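Local coordinates for Rho GTPase-activating protein 15 (Homo sapiens, PDB 3BYI) that activates GTP hydrolysis by Rho-type GTPases, RAC1 among them, returning them to the inactive GDP-bound state, this chain being its RhoGAP domain, at residues Q18-H23 and K97-E102; R49-D54 and T155-K160; E114-A119 and S134-L139. All coordinates share one frame; numbering follows the deposited sequence.

Interaction 1. Residues Q18-H23 and K97-E102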
loop_
_atom_site.group_PDB
_atom_site.type_symbol
_atom_site.label_atom_id
_atom_site.label_comp_id
_atom_site.label_asym_id
_atom_site.label_seq_id
_atom_site.Cartn_x
_atom_site.Cartn_y
_atom_site.Cartn_z
ATOM N N GLN A 18 9.689 -11.149 10.533
ATOM C CA GLN A 18 10.702 -10.697 9.606
ATOM C C GLN A 18 10.253 -9.525 8.710
ATOM O O GLN A 18 11.035 -8.612 8.502
ATOM C CB GLN A 18 11.156 -11.887 8.756
ATOM C CG GLN A 18 12.471 -11.651 8.044
ATOM C CD GLN A 18 13.613 -11.376 9.003
ATOM O OE1 GLN A 18 13.901 -12.187 9.873
ATOM N NE2 GLN A 18 14.262 -10.226 8.850
ATOM N N ILE A 19 9.013 -9.552 8.200
ATOM C CA ILE A 19 8.590 -8.659 7.096
ATOM C C ILE A 19 7.704 -7.517 7.562
ATOM O O ILE A 19 7.957 -6.345 7.264
ATOM C CB ILE A 19 7.839 -9.432 5.971
ATOM C CG1 ILE A 19 8.650 -10.637 5.459
ATOM C CG2 ILE A 19 7.518 -8.507 4.804
ATOM C CD1 ILE A 19 9.968 -10.283 4.842
ATOM N N PHE A 20 6.622 -7.864 8.245
ATOM C CA PHE A 20 5.636 -6.866 8.635
ATOM C C PHE A 20 6.250 -6.072 9.783
ATOM O O PHE A 20 6.861 -6.666 10.677
ATOM C CB PHE A 20 4.324 -7.508 9.055
ATOM C CG PHE A 20 3.442 -7.936 7.905
ATOM C CD1 PHE A 20 3.846 -8.934 7.022
ATOM C CD2 PHE A 20 2.185 -7.376 7.730
ATOM C CE1 PHE A 20 3.001 -9.340 5.951
ATOM C CE2 PHE A 20 1.342 -7.813 6.669
ATOM C CZ PHE A 20 1.770 -8.785 5.800
ATOM N N GLY A 21 6.114 -4.743 9.715
ATOM C CA GLY A 21 6.634 -3.839 10.726
ATOM C C GLY A 21 8.070 -3.394 10.510
ATOM O O GLY A 21 8.603 -2.654 11.334
ATOM N N SER A 22 8.726 -3.899 9.458
ATOM C CA SER A 22 10.077 -3.459 9.095
ATOM C C SER A 22 9.947 -2.332 8.082
ATOM O O SER A 22 9.016 -2.324 7.270
ATOM C CB SER A 22 10.913 -4.606 8.488
ATOM O OG SER A 22 11.086 -5.688 9.387
ATOM N N HIS A 23 10.908 -1.405 8.106
ATOM C CA HIS A 23 10.977 -0.331 7.124
ATOM C C HIS A 23 10.974 -0.912 5.727
ATOM O O HIS A 23 11.606 -1.940 5.483
ATOM C CB HIS A 23 12.258 0.529 7.292
ATOM C CG HIS A 23 12.109 1.927 6.747
ATOM N ND1 HIS A 23 12.356 2.254 5.427
ATOM C CD2 HIS A 23 11.677 3.066 7.338
ATOM C CE1 HIS A 23 12.121 3.539 5.244
ATOM N NE2 HIS A 23 11.708 4.055 6.387
ATOM N N LYS A 97 -2.951 -4.151 2.380
ATOM C CA LYS A 97 -3.152 -2.892 3.077
ATOM C C LYS A 97 -2.524 -2.894 4.456
ATOM O O LYS A 97 -1.964 -1.889 4.884
ATOM C CB LYS A 97 -4.644 -2.563 3.187
ATOM C CG LYS A 97 -5.308 -2.145 1.858
ATOM C CD LYS A 97 -6.754 -1.727 2.086
ATOM C CE LYS A 97 -7.652 -2.872 2.564
ATOM N NZ LYS A 97 -9.037 -2.401 2.708
ATOM N N MET A 98 -2.652 -4.019 5.151
ATOM C CA MET A 98 -2.036 -4.206 6.473
ATOM C C MET A 98 -0.511 -4.066 6.413
ATOM O O MET A 98 0.091 -3.536 7.345
ATOM C CB MET A 98 -2.397 -5.590 7.062
ATOM C CG MET A 98 -1.807 -5.833 8.424
ATOM S SD MET A 98 -2.294 -7.364 9.240
ATOM C CE MET A 98 -3.947 -6.867 9.777
ATOM N N PHE A 99 0.094 -4.561 5.336
ATOM C CA PHE A 99 1.528 -4.412 5.106
ATOM C C PHE A 99 1.881 -2.940 5.062
ATOM O O PHE A 99 2.761 -2.487 5.786
ATOM C CB PHE A 99 1.967 -5.135 3.817
ATOM C CG PHE A 99 3.412 -4.883 3.438
ATOM C CD1 PHE A 99 4.440 -5.601 4.058
ATOM C CD2 PHE A 99 3.738 -3.922 2.483
ATOM C CE1 PHE A 99 5.728 -5.369 3.728
ATOM C CE2 PHE A 99 5.068 -3.655 2.155
ATOM C CZ PHE A 99 6.054 -4.381 2.738
ATOM N N PHE A 100 1.157 -2.172 4.256
ATOM C CA PHE A 100 1.440 -0.746 4.155
ATOM C C PHE A 100 1.163 0.025 5.455
ATOM O O PHE A 100 1.905 0.954 5.818
ATOM C CB PHE A 100 0.691 -0.136 2.994
ATOM C CG PHE A 100 1.284 -0.493 1.662
ATOM C CD1 PHE A 100 0.636 -1.386 0.812
ATOM C CD2 PHE A 100 2.504 0.036 1.280
ATOM C CE1 PHE A 100 1.200 -1.731 -0.399
ATOM C CE2 PHE A 100 3.059 -0.272 0.063
ATOM C CZ PHE A 100 2.411 -1.158 -0.782
ATOM N N ARG A 101 0.116 -0.391 6.177
ATOM C CA ARG A 101 -0.220 0.231 7.460
ATOM C C ARG A 101 0.813 -0.083 8.540
ATOM O O ARG A 101 0.995 0.715 9.438
ATOM C CB ARG A 101 -1.632 -0.181 7.959
ATOM C CG ARG A 101 -2.792 0.547 7.254
ATOM C CD ARG A 101 -4.154 -0.191 7.415
ATOM N NE ARG A 101 -5.143 0.336 6.463
ATOM C CZ ARG A 101 -6.241 -0.301 6.035
ATOM N NH1 ARG A 101 -6.567 -1.513 6.470
ATOM N NH2 ARG A 101 -7.042 0.297 5.160
ATOM N N GLU A 102 1.470 -1.238 8.443
ATOM C CA GLU A 102 2.412 -1.678 9.488
ATOM C C GLU A 102 3.850 -1.225 9.210
ATOM O O GLU A 102 4.675 -1.381 10.052
ATOM C CB GLU A 102 2.297 -3.210 9.714
ATOM C CG GLU A 102 2.796 -3.636 11.078
ATOM C CD GLU A 102 2.479 -5.062 11.413
ATOM O OE1 GLU A 102 1.545 -5.638 10.826
ATOM O OE2 GLU A 102 3.196 -5.614 12.273
HETATM O O HOH W 1 5.421 -6.186 13.727
HETATM O O HOH W 2 4.884 -3.802 7.190
#

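Interaction 2. Residues R49-D54 and T155-K160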
loop_
_atom_site.group_PDB
_atom_site.type_symbol
_atom_site.label_atom_id
_atom_site.label_comp_id
_atom_site.label_asym_id
_atom_site.label_seq_id
_atom_site.Cartn_x
_atom_site.Cartn_y
_atom_site.Cartn_z
ATOM N N ARG A 49 -7.654 -12.643 -10.123
ATOM C CA ARG A 49 -9.000 -13.009 -9.716
ATOM C C ARG A 49 -9.743 -11.969 -8.858
ATOM O O ARG A 49 -10.681 -12.305 -8.132
ATOM C CB ARG A 49 -8.959 -14.332 -8.952
ATOM C CG ARG A 49 -7.991 -14.367 -7.814
ATOM C CD ARG A 49 -7.817 -15.789 -7.284
ATOM N NE ARG A 49 -6.870 -15.781 -6.180
ATOM C CZ ARG A 49 -7.181 -15.619 -4.892
ATOM N NH1 ARG A 49 -8.444 -15.534 -4.474
ATOM N NH2 ARG A 49 -6.195 -15.603 -4.002
ATOM N N GLY A 50 -9.359 -10.697 -8.951
ATOM C CA GLY A 50 -10.019 -9.679 -8.135
ATOM C C GLY A 50 -10.508 -8.443 -8.839
ATOM O O GLY A 50 -11.123 -7.621 -8.208
ATOM N N LEU A 51 -10.245 -8.297 -10.141
ATOM C CA LEU A 51 -10.535 -7.032 -10.804
ATOM C C LEU A 51 -12.033 -6.769 -10.993
ATOM O O LEU A 51 -12.458 -5.613 -11.092
ATOM C CB LEU A 51 -9.803 -6.928 -12.146
ATOM C CG LEU A 51 -8.263 -6.909 -12.125
ATOM C CD1 LEU A 51 -7.791 -6.976 -13.592
ATOM C CD2 LEU A 51 -7.676 -5.695 -11.353
ATOM N N ASP A 52 -12.814 -7.841 -11.051
ATOM C CA ASP A 52 -14.253 -7.740 -11.239
ATOM C C ASP A 52 -15.041 -7.881 -9.939
ATOM O O ASP A 52 -16.235 -7.943 -9.949
ATOM C CB ASP A 52 -14.744 -8.808 -12.226
ATOM C CG ASP A 52 -13.999 -8.765 -13.560
ATOM O OD1 ASP A 52 -13.769 -7.650 -14.082
ATOM O OD2 ASP A 52 -13.646 -9.843 -14.097
ATOM N N VAL A 53 -14.363 -7.947 -8.809
ATOM C CA VAL A 53 -15.028 -8.246 -7.559
ATOM C C VAL A 53 -15.546 -6.943 -6.938
ATOM O O VAL A 53 -14.812 -5.946 -6.835
ATOM C CB VAL A 53 -14.092 -9.009 -6.606
ATOM C CG1 VAL A 53 -14.678 -9.052 -5.165
ATOM C CG2 VAL A 53 -13.850 -10.410 -7.155
ATOM N N ASP A 54 -16.821 -6.956 -6.548
ATOM C CA ASP A 54 -17.474 -5.763 -6.006
ATOM C C ASP A 54 -16.756 -5.263 -4.776
ATOM O O ASP A 54 -16.470 -6.039 -3.883
ATOM C CB ASP A 54 -18.921 -6.029 -5.642
ATOM C CG ASP A 54 -19.792 -6.198 -6.855
ATOM O OD1 ASP A 54 -19.238 -6.166 -7.981
ATOM O OD2 ASP A 54 -21.015 -6.378 -6.669
ATOM N N THR A 155 -4.806 1.555 -11.275
ATOM C CA THR A 155 -5.443 2.066 -12.495
ATOM C C THR A 155 -6.283 0.964 -13.180
ATOM O O THR A 155 -7.299 1.274 -13.846
ATOM C CB THR A 155 -4.472 2.673 -13.505
ATOM O OG1 THR A 155 -3.661 1.646 -14.105
ATOM C CG2 THR A 155 -3.621 3.711 -12.853
ATOM N N LYS A 156 -5.866 -0.289 -13.016
ATOM C CA LYS A 156 -6.624 -1.412 -13.567
ATOM C C LYS A 156 -7.932 -1.693 -12.787
ATOM O O LYS A 156 -8.890 -2.242 -13.332
ATOM C CB LYS A 156 -5.760 -2.676 -13.645
ATOM C CG LYS A 156 -4.533 -2.522 -14.540
ATOM C CD LYS A 156 -3.725 -3.761 -14.535
ATOM C CE LYS A 156 -2.490 -3.679 -15.437
ATOM N NZ LYS A 156 -1.812 -5.031 -15.514
ATOM N N ILE A 157 -7.965 -1.317 -11.522
ATOM C CA ILE A 157 -9.176 -1.403 -10.716
ATOM C C ILE A 157 -10.165 -0.378 -11.224
ATOM O O ILE A 157 -11.361 -0.665 -11.396
ATOM C CB ILE A 157 -8.866 -1.172 -9.199
ATOM C CG1 ILE A 157 -7.824 -2.203 -8.702
ATOM C CG2 ILE A 157 -10.152 -1.218 -8.345
ATOM C CD1 ILE A 157 -8.243 -3.636 -8.808
ATOM N N VAL A 158 -9.652 0.815 -11.488
ATOM C CA VAL A 158 -10.485 1.920 -11.952
ATOM C C VAL A 158 -11.092 1.605 -13.319
ATOM O O VAL A 158 -12.275 1.810 -13.534
ATOM C CB VAL A 158 -9.646 3.254 -12.023
ATOM C CG1 VAL A 158 -10.450 4.373 -12.739
ATOM C CG2 VAL A 158 -9.200 3.690 -10.628
ATOM N N ALA A 159 -10.271 1.090 -14.224
ATOM C CA ALA A 159 -10.701 0.705 -15.550
ATOM C C ALA A 159 -11.864 -0.296 -15.555
ATOM O O ALA A 159 -12.647 -0.298 -16.502
ATOM C CB ALA A 159 -9.487 0.181 -16.413
ATOM N N LYS A 160 -11.964 -1.131 -14.517
ATOM C CA LYS A 160 -13.017 -2.138 -14.372
ATOM C C LYS A 160 -14.125 -1.690 -13.401
ATOM O O LYS A 160 -14.870 -2.523 -12.881
ATOM C CB LYS A 160 -12.421 -3.434 -13.844
ATOM C CG LYS A 160 -11.407 -4.134 -14.744
ATOM C CD LYS A 160 -12.070 -5.173 -15.633
ATOM C CE LYS A 160 -11.067 -6.255 -16.086
ATOM N NZ LYS A 160 -11.748 -7.523 -16.554
#

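Interaction 3. Residues E114-A119 and S134-L139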
loop_
_atom_site.group_PDB
_atom_site.type_symbol
_atom_site.label_atom_id
_atom_site.label_comp_id
_atom_site.label_asym_id
_atom_site.label_seq_id
_atom_site.Cartn_x
_atom_site.Cartn_y
_atom_site.Cartn_z
ATOM N N GLU A 114 4.840 17.639 3.504
ATOM C CA GLU A 114 4.650 19.076 3.271
ATOM C C GLU A 114 4.810 19.427 1.790
ATOM O O GLU A 114 4.046 20.233 1.259
ATOM C CB GLU A 114 5.584 19.927 4.139
ATOM N N GLN A 115 5.778 18.792 1.121
ATOM C CA GLN A 115 6.046 19.047 -0.297
ATOM C C GLN A 115 4.935 18.557 -1.198
ATOM O O GLN A 115 4.638 19.230 -2.179
ATOM C CB GLN A 115 7.389 18.437 -0.758
ATOM C CG GLN A 115 8.681 19.276 -0.462
ATOM C CD GLN A 115 10.011 18.518 -0.826
ATOM O OE1 GLN A 115 10.543 18.707 -1.931
ATOM N NE2 GLN A 115 10.528 17.658 0.091
ATOM N N PHE A 116 4.377 17.371 -0.899
ATOM C CA PHE A 116 3.229 16.763 -1.654
ATOM C C PHE A 116 1.939 17.557 -1.473
ATOM O O PHE A 116 1.166 17.721 -2.426
ATOM C CB PHE A 116 2.946 15.300 -1.227
ATOM C CG PHE A 116 3.833 14.247 -1.905
ATOM C CD1 PHE A 116 4.825 13.594 -1.200
ATOM C CD2 PHE A 116 3.660 13.925 -3.243
ATOM C CE1 PHE A 116 5.647 12.632 -1.823
ATOM C CE2 PHE A 116 4.451 12.963 -3.863
ATOM C CZ PHE A 116 5.455 12.317 -3.155
ATOM N N VAL A 117 1.702 18.021 -0.245
ATOM C CA VAL A 117 0.574 18.936 0.034
ATOM C C VAL A 117 0.677 20.230 -0.767
ATOM O O VAL A 117 -0.316 20.651 -1.356
ATOM C CB VAL A 117 0.462 19.307 1.542
ATOM C CG1 VAL A 117 -0.572 20.429 1.755
ATOM C CG2 VAL A 117 0.101 18.097 2.361
ATOM N N GLU A 118 1.851 20.873 -0.758
ATOM C CA GLU A 118 2.097 22.063 -1.591
ATOM C C GLU A 118 1.808 21.755 -3.054
ATOM O O GLU A 118 1.267 22.604 -3.788
ATOM C CB GLU A 118 3.559 22.532 -1.507
ATOM C CG GLU A 118 3.946 23.278 -0.246
ATOM C CD GLU A 118 5.388 23.834 -0.297
ATOM O OE1 GLU A 118 6.063 23.668 -1.343
ATOM O OE2 GLU A 118 5.839 24.445 0.709
ATOM N N ALA A 119 2.218 20.553 -3.475
ATOM C CA ALA A 119 2.038 20.106 -4.855
ATOM C C ALA A 119 0.580 20.036 -5.261
ATOM O O ALA A 119 0.234 20.583 -6.306
ATOM C CB ALA A 119 2.729 18.758 -5.115
ATOM N N SER A 134 7.989 15.595 -10.024
ATOM C CA SER A 134 9.281 16.059 -9.503
ATOM C C SER A 134 9.569 15.391 -8.173
ATOM O O SER A 134 10.678 14.884 -7.946
ATOM C CB SER A 134 9.261 17.562 -9.247
ATOM O OG SER A 134 9.045 18.277 -10.439
ATOM N N LEU A 135 8.569 15.414 -7.284
ATOM C CA LEU A 135 8.756 14.865 -5.950
ATOM C C LEU A 135 8.965 13.361 -5.966
ATOM O O LEU A 135 9.764 12.864 -5.207
ATOM C CB LEU A 135 7.588 15.229 -5.039
ATOM C CG LEU A 135 7.703 16.570 -4.350
ATOM C CD1 LEU A 135 6.381 16.910 -3.728
ATOM C CD2 LEU A 135 8.846 16.530 -3.314
ATOM N N VAL A 136 8.229 12.639 -6.806
ATOM C CA VAL A 136 8.399 11.184 -6.923
ATOM C C VAL A 136 9.839 10.855 -7.340
ATOM O O VAL A 136 10.428 9.881 -6.844
ATOM C CB VAL A 136 7.369 10.549 -7.912
ATOM C CG1 VAL A 136 7.769 9.083 -8.308
ATOM C CG2 VAL A 136 5.979 10.607 -7.302
ATOM N N GLN A 137 10.400 11.675 -8.237
ATOM C CA GLN A 137 11.807 11.543 -8.662
ATOM C C GLN A 137 12.806 11.816 -7.531
ATOM O O GLN A 137 13.955 11.414 -7.621
ATOM C CB GLN A 137 12.099 12.435 -9.890
ATOM C CG GLN A 137 11.498 11.873 -11.210
ATOM C CD GLN A 137 11.337 12.909 -12.350
ATOM O OE1 GLN A 137 11.434 14.128 -12.142
ATOM N NE2 GLN A 137 11.059 12.409 -13.563
ATOM N N LYS A 138 12.390 12.503 -6.473
ATOM C CA LYS A 138 13.281 12.692 -5.334
ATOM C C LYS A 138 13.199 11.557 -4.303
ATOM O O LYS A 138 14.014 11.492 -3.413
ATOM C CB LYS A 138 13.060 14.049 -4.662
ATOM C CG LYS A 138 13.329 15.261 -5.564
ATOM C CD LYS A 138 12.881 16.578 -4.891
ATOM C CE LYS A 138 12.922 17.773 -5.852
ATOM N NZ LYS A 138 11.750 17.801 -6.813
ATOM N N LEU A 139 12.230 10.659 -4.426
ATOM C CA LEU A 139 12.059 9.605 -3.415
ATOM C C LEU A 139 13.150 8.529 -3.429
ATOM O O LEU A 139 13.821 8.320 -4.443
ATOM C CB LEU A 139 10.728 8.917 -3.593
ATOM C CG LEU A 139 9.464 9.666 -3.242
ATOM C CD1 LEU A 139 8.314 8.995 -3.978
ATOM C CD2 LEU A 139 9.242 9.699 -1.725
#

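Interaction 1. Residues Q18-H23 and K97-E102
Phe20 and Phe99 meet edge to face: the rim of the Phe99 ring, at CD1, stands over one face of the Phe20 ring, with centroids 5.7 Å apart and planes at 86°. At the edge of Phe20, close to its plane, lie Met98 CG and one carboxylate oxygen of Glu102, OE1, 3.6 Å from Phe20 CD2; the Phe20 and Glu102 side chains cross at about a right angle. The edge of Phe99 in turn takes Ile19, whose CG2 reaches Phe99 CE1 at 3.8 Å. Phe99 CG is anti to the backbone N (chi1 173°), beside the carbonyl carbon. This is how the lead-in to helix 24-31 lies against the C-terminal turns of helix 89-102 in the all-helical RhoGAP fold. The loop bends through a type II turn, Ile19 to Ser22, and Gly21 takes a positive phi (88°), a conformation that suits glycine. Its CA-H points almost straight at Glu102 O, 3.2 Å from Gly21 CA. A water bridges the two backbones, accepting from Gly21 N at 3.0 Å and donating to Phe99 O. A second water donates to Glu102 OE2 at 2.7 Å and, weakly, to Phe20 O; the same OE2 forms a salt bridge with Arg70 of helix 63-74.

Interaction 2. Residues R49-D54 and T155-K160
Leu51 and Ile157 make the apolar part of this contact, methyl against methyl. Leu51 CD2 sits 3.3 Å from Ile157 CD1, tighter than normal van der Waals contact, while the two side chains run obliquely to one another. The second torsion of Ile157 (chi2 -61°) sets the position of CD1, the atom that touches the leucine. Lys156 adds a looser contact, its CB 4.2 Å from Leu51 CD2. The aliphatic part of Lys160 also crosses Leu51, at about a right angle, with CG 4.1 Å from Leu51 CB and CB 3.5 Å from Leu51 O.

The pairing belongs to the all-helical RhoGAP domain: a type I turn from Gly50 to Val53, just after helix 37-49, rests against the C-terminal end of helix 141-159. The side chain of Ile157 is about 9 Å from that of Arg58, the predicted arginine finger, and also touches Ile56 and Tyr57 in the loop leading to it.

The charged part lies at the surface. Lys160 NZ donates to Asp52 OD1 at 3.2 Å in a salt bridge; the oxygen receives it on its syn lone pair, the side of OD2, which is farther from NZ, at 3.9 Å. The lysine chain bends at chi2 (-93°), and its CD also lies near the carboxylate, 3.4 Å from Asp52 OD1. Lys156 NZ forms a salt bridge with Glu47 OE1 on helix 37-49.

Among backbone groups, Leu51 O and Ile157 O, one from each segment, both accept from Asn164 ND2, a side-chain amide that bridges turn and helix end.

Interaction 3. Residues E114-A119 and S134-L139
Leu135 fits between Gln115 and Phe116 at the tight heart of this contact, reaching helix 110-120 with both of its methyls. Its CD1 lies over one face of the Phe116 ring, a CH-pi contact 4.2 Å from the centroid and 16° off the ring normal, displaced toward the rim. The same methyl is 3.5 Å from Phe116 N and also meets Ala119 CB. Farther along the ring, Leu135 CB approaches Phe116 CE2 at 4.0 Å. The two side chains run past each other in opposite directions. Phe116 CG is anti to its carbonyl carbon (chi1 -83°), and the far end of the ring lies closer to helix 125-138. Gln115, extended beyond CG, runs obliquely across Leu135 CD2, with its OE1 only 3.1 Å from that methyl.

Helices 110-120 and 125-138, consecutive in the chain, form an antiparallel hairpin of the RhoGAP domain, their segment axes 10.8 Å apart at an angle of 163°. Its deeper side faces helix 189-205, where Ile199 touches Phe116 and Met203 touches Val136. There the packing across the pair is wider: Val136 CG2 and Leu139 CD1 stand at the edge of the Phe116 ring, the latter 4.5 Å from CZ. Phe108 meets the Phe116 ring edge to face.

Toward solvent the contact is looser. Exposed Lys138 comes no closer than 4.3 Å, CD to Gln115 OE1, and its NZ curls back in a weak hydrogen bond to Ser134 O.

Overall arrangement
The three contacts are separate sites in one helical domain, none touching another. Interaction 1, about 9 Å from the chain centre, ties the loop before helix 24-31 to helix 89-102; interaction 2 lies on the opposite side of that centre, with contact centres about 24 Å apart. Along the chain these two interlock, since 49-54 falls between the segments of interaction 1 and 155-160 comes after both. Interaction 3 is local, joining successive helices 110-120 and 125-138, its centre about 23 Å from interaction 1 and 28 Å from interaction 2. The RhoGAP domain is thus held by contacts both distant and local in sequence, with only interaction 2 near the predicted arginine finger.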